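PDB 3WG9: redox-sensing transcriptional repressor rex, which represses transcription as a DNA-binding homodimer of the Rex family, probably adjusting gene expression to the cellular NADH/NAD(+) redox state. Local coordinates for the interface of chains A and B. Numbering follows the deposited sequence. Chains: chain A/B, Redox-sensing transcriptional repressor rex.

Contact 1: the interface of chains A and B. Residues chain A 9, 12-13, 16, 191; chain B 198, 201, 205.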
loop_
_atom_site.group_PDB
_atom_site.type_symbol
_atom_site.label_atom_id
_atom_site.label_comp_id
_atom_site.label_asym_id
_atom_site.label_seq_id
_atom_site.Cartn_x
_atom_site.Cartn_y
_atom_site.Cartn_z
ATOM N N MET A 9 16.744 0.661 -1.916
ATOM C CA MET A 9 15.285 0.707 -1.888
ATOM C C MET A 9 14.760 0.439 -0.495
ATOM O O MET A 9 13.764 1.012 -0.069
ATOM C CB MET A 9 14.690 -0.289 -2.894
ATOM C CG MET A 9 14.685 0.200 -4.317
ATOM S SD MET A 9 13.809 1.778 -4.604
ATOM C CE MET A 9 12.133 1.517 -3.992
ATOM N N ILE A 12 15.061 3.690 1.071
ATOM C CA ILE A 12 14.108 4.663 0.493
ATOM C C ILE A 12 12.684 4.463 1.029
ATOM O O ILE A 12 11.966 5.445 1.348
ATOM C CB ILE A 12 14.179 4.576 -1.028
ATOM C CG1 ILE A 12 15.544 5.063 -1.521
ATOM C CG2 ILE A 12 13.003 5.328 -1.763
ATOM C CD1 ILE A 12 15.873 4.638 -2.917
ATOM N N ARG A 13 12.255 3.197 1.164
ATOM C CA ARG A 13 10.910 2.915 1.635
ATOM C C ARG A 13 10.664 3.194 3.128
ATOM O O ARG A 13 9.515 3.368 3.542
ATOM C CB ARG A 13 10.539 1.472 1.312
ATOM C CG ARG A 13 10.549 1.175 -0.194
ATOM C CD ARG A 13 9.706 -0.084 -0.538
ATOM N NE ARG A 13 9.679 -0.369 -1.984
ATOM C CZ ARG A 13 8.861 0.225 -2.860
ATOM N NH1 ARG A 13 8.010 1.190 -2.477
ATOM N NH2 ARG A 13 8.871 -0.164 -4.140
ATOM N N PRO A 16 9.493 7.589 3.830
ATOM C CA PRO A 16 8.185 8.225 3.990
ATOM C C PRO A 16 7.625 7.952 5.354
ATOM O O PRO A 16 6.852 8.738 5.854
ATOM C CB PRO A 16 7.329 7.542 2.901
ATOM C CG PRO A 16 8.367 7.228 1.838
ATOM C CD PRO A 16 9.552 6.743 2.623
ATOM N N GLU A 191 6.740 2.173 -10.094
ATOM C CA GLU A 191 6.382 1.801 -8.726
ATOM C C GLU A 191 5.062 1.065 -8.751
ATOM O O GLU A 191 4.060 1.618 -9.208
ATOM C CB GLU A 191 6.279 3.101 -7.872
ATOM C CG GLU A 191 5.698 2.940 -6.456
ATOM C CD GLU A 191 6.475 2.043 -5.534
ATOM O OE1 GLU A 191 7.580 1.572 -5.890
ATOM O OE2 GLU A 191 5.995 1.827 -4.397
ATOM N N SER B 198 4.016 4.812 -0.849
ATOM C CA SER B 198 4.459 4.371 -2.222
ATOM C C SER B 198 4.734 5.556 -3.174
ATOM O O SER B 198 5.775 5.645 -3.829
ATOM C CB SER B 198 3.411 3.372 -2.816
ATOM O OG SER B 198 3.697 3.078 -4.164
ATOM N N THR B 201 7.953 7.521 -2.864
ATOM C CA THR B 201 9.172 6.970 -3.437
ATOM C C THR B 201 9.371 7.297 -4.875
ATOM O O THR B 201 10.497 7.212 -5.368
ATOM C CB THR B 201 9.309 5.382 -3.278
ATOM O OG1 THR B 201 8.388 4.747 -4.173
ATOM C CG2 THR B 201 9.012 4.934 -1.800
ATOM N N ARG B 205 12.739 9.176 -6.250
ATOM C CA ARG B 205 13.574 8.662 -7.320
ATOM C C ARG B 205 13.723 9.596 -8.494
ATOM O O ARG B 205 14.784 9.592 -9.142
ATOM C CB ARG B 205 13.069 7.302 -7.810
ATOM C CG ARG B 205 13.370 6.204 -6.811
ATOM C CD ARG B 205 12.791 4.872 -7.303
ATOM N NE ARG B 205 11.467 4.704 -6.710
ATOM C CZ ARG B 205 10.716 3.631 -6.936
ATOM N NH1 ARG B 205 11.199 2.671 -7.738
ATOM N NH2 ARG B 205 9.533 3.500 -6.356
HETATM O O HOH W 1 9.858 0.285 -7.809
#

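Contact 2: the interface of chains A and B. Residues chain A 19, 79, 81, 108, 110; chain B 200, 203.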
loop_
_atom_site.group_PDB
_atom_site.type_symbol
_atom_site.label_atom_id
_atom_site.label_comp_id
_atom_site.label_asym_id
_atom_site.label_seq_id
_atom_site.Cartn_x
_atom_site.Cartn_y
_atom_site.Cartn_z
ATOM N N HIS A 19 9.038 10.585 7.628
ATOM C CA HIS A 19 8.331 11.817 7.303
ATOM C C HIS A 19 6.943 11.954 7.974
ATOM O O HIS A 19 6.588 13.047 8.450
ATOM C CB HIS A 19 8.235 11.938 5.755
ATOM C CG HIS A 19 7.766 13.273 5.261
ATOM N ND1 HIS A 19 6.471 13.495 4.851
ATOM C CD2 HIS A 19 8.423 14.442 5.059
ATOM C CE1 HIS A 19 6.348 14.734 4.397
ATOM N NE2 HIS A 19 7.524 15.330 4.502
ATOM N N LEU A 79 12.723 13.652 -0.062
ATOM C CA LEU A 79 11.648 12.914 -0.718
ATOM C C LEU A 79 11.170 13.630 -1.982
ATOM O O LEU A 79 10.264 13.172 -2.691
ATOM C CB LEU A 79 10.478 12.713 0.253
ATOM C CG LEU A 79 10.762 11.657 1.322
ATOM C CD1 LEU A 79 9.520 11.741 2.205
ATOM C CD2 LEU A 79 10.947 10.188 0.727
ATOM N N LEU A 81 9.599 16.383 -2.076
ATOM C CA LEU A 81 8.324 17.039 -1.808
ATOM C C LEU A 81 8.445 18.572 -1.691
ATOM O O LEU A 81 7.534 19.240 -1.230
ATOM C CB LEU A 81 7.692 16.456 -0.541
ATOM C CG LEU A 81 7.515 14.916 -0.662
ATOM C CD1 LEU A 81 7.205 14.347 0.714
ATOM C CD2 LEU A 81 6.413 14.563 -1.665
ATOM N N SER A 108 -0.225 17.361 -1.253
ATOM C CA SER A 108 1.217 17.112 -1.135
ATOM C C SER A 108 2.008 17.545 -2.367
ATOM O O SER A 108 3.238 17.432 -2.398
ATOM C CB SER A 108 1.478 15.641 -0.805
ATOM O OG SER A 108 0.640 15.237 0.270
ATOM N N PHE A 110 1.065 16.857 -5.884
ATOM C CA PHE A 110 0.908 16.057 -7.088
ATOM C C PHE A 110 -0.346 16.565 -7.771
ATOM O O PHE A 110 -1.453 16.294 -7.339
ATOM C CB PHE A 110 0.826 14.569 -6.708
ATOM C CG PHE A 110 2.098 14.070 -6.072
ATOM C CD1 PHE A 110 2.356 14.292 -4.716
ATOM C CD2 PHE A 110 3.062 13.423 -6.832
ATOM C CE1 PHE A 110 3.618 13.903 -4.147
ATOM C CE2 PHE A 110 4.270 13.023 -6.289
ATOM C CZ PHE A 110 4.538 13.224 -4.926
ATOM N N PHE B 200 5.460 8.599 -2.544
ATOM C CA PHE B 200 6.615 9.449 -2.211
ATOM C C PHE B 200 7.937 8.827 -2.591
ATOM O O PHE B 200 8.964 9.510 -2.612
ATOM C CB PHE B 200 6.651 9.914 -0.763
ATOM C CG PHE B 200 5.515 10.801 -0.396
ATOM C CD1 PHE B 200 4.653 11.315 -1.375
ATOM C CD2 PHE B 200 5.265 11.083 0.931
ATOM C CE1 PHE B 200 3.587 12.144 -1.027
ATOM C CE2 PHE B 200 4.207 11.934 1.297
ATOM C CZ PHE B 200 3.357 12.458 0.310
ATOM N N SER B 203 8.553 10.410 -6.086
ATOM C CA SER B 203 9.184 11.736 -6.003
ATOM C C SER B 203 10.668 11.590 -5.602
ATOM O O SER B 203 11.547 12.339 -6.089
ATOM C CB SER B 203 8.420 12.665 -5.064
ATOM O OG SER B 203 8.034 11.987 -3.882
#

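Contact 3: the interface of chains A and B. Residues chain A 203-204, 207; chain B 77-80, 83, 85.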
loop_
_atom_site.group_PDB
_atom_site.type_symbol
_atom_site.label_atom_id
_atom_site.label_comp_id
_atom_site.label_asym_id
_atom_site.label_seq_id
_atom_site.Cartn_x
_atom_site.Cartn_y
_atom_site.Cartn_z
ATOM N N SER A 203 -4.486 -10.678 8.075
ATOM C CA SER A 203 -4.699 -12.109 8.300
ATOM C C SER A 203 -3.595 -12.667 9.192
ATOM O O SER A 203 -3.861 -13.524 10.042
ATOM C CB SER A 203 -4.754 -12.889 7.000
ATOM O OG SER A 203 -3.766 -12.433 6.092
ATOM N N TYR A 204 -2.366 -12.185 8.989
ATOM C CA TYR A 204 -1.242 -12.741 9.781
ATOM C C TYR A 204 -1.571 -12.474 11.262
ATOM O O TYR A 204 -1.558 -13.375 12.118
ATOM C CB TYR A 204 0.105 -12.054 9.437
ATOM C CG TYR A 204 1.130 -12.558 10.456
ATOM C CD1 TYR A 204 1.320 -11.915 11.671
ATOM C CD2 TYR A 204 1.796 -13.747 10.248
ATOM C CE1 TYR A 204 2.185 -12.430 12.663
ATOM C CE2 TYR A 204 2.703 -14.248 11.217
ATOM C CZ TYR A 204 2.867 -13.578 12.434
ATOM O OH TYR A 204 3.702 -14.030 13.436
ATOM N N ASN A 207 -4.477 -14.453 12.766
ATOM C CA ASN A 207 -4.191 -15.924 12.861
ATOM C C ASN A 207 -3.012 -16.248 13.789
ATOM O O ASN A 207 -2.840 -17.428 14.111
ATOM C CB ASN A 207 -3.907 -16.464 11.448
ATOM C CG ASN A 207 -3.761 -18.000 11.367
ATOM O OD1 ASN A 207 -4.717 -18.740 11.622
ATOM N ND2 ASN A 207 -2.585 -18.459 10.914
ATOM N N LYS B 77 0.427 -20.521 4.842
ATOM C CA LYS B 77 0.008 -20.937 6.175
ATOM C C LYS B 77 0.377 -19.897 7.231
ATOM O O LYS B 77 -0.421 -19.573 8.109
ATOM C CB LYS B 77 0.684 -22.286 6.537
ATOM C CG LYS B 77 0.504 -22.724 8.015
ATOM C CD LYS B 77 1.205 -24.052 8.441
ATOM C CE LYS B 77 2.713 -23.844 8.590
ATOM N NZ LYS B 77 3.332 -24.414 9.821
ATOM N N ILE B 78 1.628 -19.428 7.201
ATOM C CA ILE B 78 2.103 -18.463 8.210
ATOM C C ILE B 78 1.246 -17.179 8.128
ATOM O O ILE B 78 0.924 -16.562 9.160
ATOM C CB ILE B 78 3.594 -18.109 7.944
ATOM C CG1 ILE B 78 4.480 -19.275 8.382
ATOM C CG2 ILE B 78 4.043 -16.869 8.713
ATOM C CD1 ILE B 78 5.887 -19.138 7.697
ATOM N N LEU B 79 0.855 -16.813 6.923
ATOM C CA LEU B 79 0.087 -15.546 6.723
ATOM C C LEU B 79 -1.402 -15.709 6.996
ATOM O O LEU B 79 -2.155 -14.736 6.838
ATOM C CB LEU B 79 0.261 -15.020 5.287
ATOM C CG LEU B 79 1.689 -14.533 5.090
ATOM C CD1 LEU B 79 1.943 -14.371 3.602
ATOM C CD2 LEU B 79 1.881 -13.228 5.857
ATOM N N GLY B 80 -1.801 -16.919 7.425
ATOM C CA GLY B 80 -3.206 -17.225 7.786
ATOM C C GLY B 80 -4.100 -17.266 6.568
ATOM O O GLY B 80 -5.335 -17.207 6.700
ATOM N N LYS B 83 -7.073 -19.829 6.046
ATOM C CA LYS B 83 -8.340 -19.575 6.734
ATOM C C LYS B 83 -9.204 -18.648 5.871
ATOM O O LYS B 83 -8.732 -18.130 4.867
ATOM C CB LYS B 83 -8.118 -18.894 8.096
ATOM C CG LYS B 83 -7.095 -19.550 9.018
ATOM C CD LYS B 83 -7.562 -20.919 9.519
ATOM C CE LYS B 83 -7.201 -21.175 10.995
ATOM N NZ LYS B 83 -5.729 -21.227 11.293
ATOM N N TYR B 85 -11.948 -15.159 6.229
ATOM C CA TYR B 85 -12.197 -14.018 7.102
ATOM C C TYR B 85 -13.437 -13.331 6.503
ATOM O O TYR B 85 -13.517 -13.097 5.292
ATOM C CB TYR B 85 -10.990 -13.027 7.078
ATOM C CG TYR B 85 -9.710 -13.685 7.523
ATOM C CD1 TYR B 85 -9.412 -13.827 8.881
ATOM C CD2 TYR B 85 -8.858 -14.269 6.588
ATOM C CE1 TYR B 85 -8.270 -14.537 9.301
ATOM C CE2 TYR B 85 -7.708 -14.995 6.988
ATOM C CZ TYR B 85 -7.443 -15.133 8.353
ATOM O OH TYR B 85 -6.314 -15.828 8.758
HETATM O O HOH W 2 -0.597 -16.086 11.287
HETATM O O HOH W 3 -2.190 -20.905 9.522
#

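Contact 1: the interface of chains A and B
A:Glu191, in the short strand 189-192, pushes its carboxylate against helix 195-214 of chain B, and the polar contacts gather on it. CG is anti to the backbone N (chi1 171°) and the chain then bends at chi2, bringing the carboxylate to B:Ser198, whose OG donates to A:Glu191 OE2 at 2.6 Å, on the anti lone pair of that oxygen. B:Arg205 NH2 makes a salt-bridging hydrogen bond to A:Glu191 OE1 at 2.8 Å from above the carboxylate, the two planes standing 83° apart. From its own chain the carboxylate is held end-on by A:Arg13 of helix 9-27, NH1 to OE2 and NH2 to OE1, so each oxygen accepts from both subunits. A water links B:Arg205 NH1 to A:Glu191 OE1. B:Thr201 steadies B:Arg205 side-on, O taking NE and OG1 taking NH2. An alanine in place of A:Glu191 would probably leave both arginines without their shared counter-charge and B:Ser198 OG without its acceptor. Among apolar contacts, A:Met9 CE sits over the centre of the B:Arg205 guanidinium and over the rim of A:Arg13's, and A:Ile12 CG2 packs on B:Thr201 CB at 4.0 Å. Polar network and apolar flank together fasten the C-terminal helix to its partner subunit, helping to hold the homodimer together.

Contact 2: the interface of chains A and B
B:Phe200 buries the largest share of surface here, 84 Å², its ring plugging from helix 195-214 into the partner subunit as part of the homodimer interface. A:Leu81 covers one face with both methyls: CD2 lies over it, offset toward the rim and 3.9 Å from the ring centroid in a CH-pi contact, while CD1 is 3.8 Å from B:Phe200 CD2. The leucine stands across the phenyl at about a right angle. Its CD1 also rests over the rim of the A:His19 imidazole, so the same side chain is wedged between two rings. The far end of the phenyl meets A:Ser108, whose CB is 3.9 Å from B:Phe200 CZ and whose hydroxyl OG lies in the ring plane at the edge. Toward A:Phe110 the rings meet rim to rim, with A:Phe110 CE1 3.6 Å from B:Phe200 CE1. The result is a largely apolar pocket formed by A:Leu81, A:Ser108 and A:Phe110, with A:His19 behind the leucine. One turn along, B:Ser203 OG lies between its own N and C (chi1 43°), where its one hydroxyl hydrogen serves two carbonyls: A:Leu79 O, nearly in line at 2.8 Å and probably the better acceptor, and B:Phe200 O, met at 2.9 Å from above its carbonyl plane.

Contact 3: the interface of chains A and B
A:Ser203, A:Tyr204 and A:Asn207 of the C-terminal helix (195-215) lie, in the homodimer interface of this Rex-family repressor, against the partner segment running from the end of helix 68-78 into strand 85-90. Direct hydrogen bonds come first. A:Ser203 OG donates to B:Leu79 O at 2.9 Å, the C=O...O angle being 172°. B:Lys83 NZ donates to the amide oxygen A:Asn207 OD1 at 2.7 Å, in the carbonyl plane and on a lone pair. The lysine chain bends at chi2, chi3 and chi4, crossing the asparagine at about a right angle. Water extends the polar network: the amide nitrogen A:Asn207 ND2 contacts one water that also meets A:Tyr204 O and B:Ile78 O, and a second, 2.8 Å away, that reaches B:Lys77 O. CG of A:Asn207 is anti to the backbone N (chi1 -173°), placing the amide between the lysine and these waters. The remaining contacts are carbon-to-carbon packing. B:Ile78 CG2 lies in plane at the edge of the A:Tyr204 ring, 3.9 Å from CE2, the two side chains running alongside each other. A:Asn207 CG packs on B:Gly80 CA. A:Ser203 CB touches B:Tyr85 CE2 at 3.6 Å, and a second-shell bond within chain B, B:Tyr85 OH to B:Gly80 O at 2.7 Å, probably helps hold the phenol there.

Contact 1 and contact 2 are neighbours, the centres of their C-alpha atoms about 10 Å apart, and both use B helix 195-214: contact 1 meets helix 9-27 and strand 189-192 with one face of it, contact 2 mainly residues 79-81 and the start of strand 110-117 with another. By the same centres, contact 3 lies about 27 Å from contact 1 and about 33 Å from contact 2, on the other half of the two-fold interface, where the A copy of the C-terminal helix takes the same role. Ser203 and Leu79 recur with chains exchanged in contacts 2 and 3. Each subunit thus reaches into its partner, probably coupling DNA-binding and nucleotide-binding regions across the homodimer.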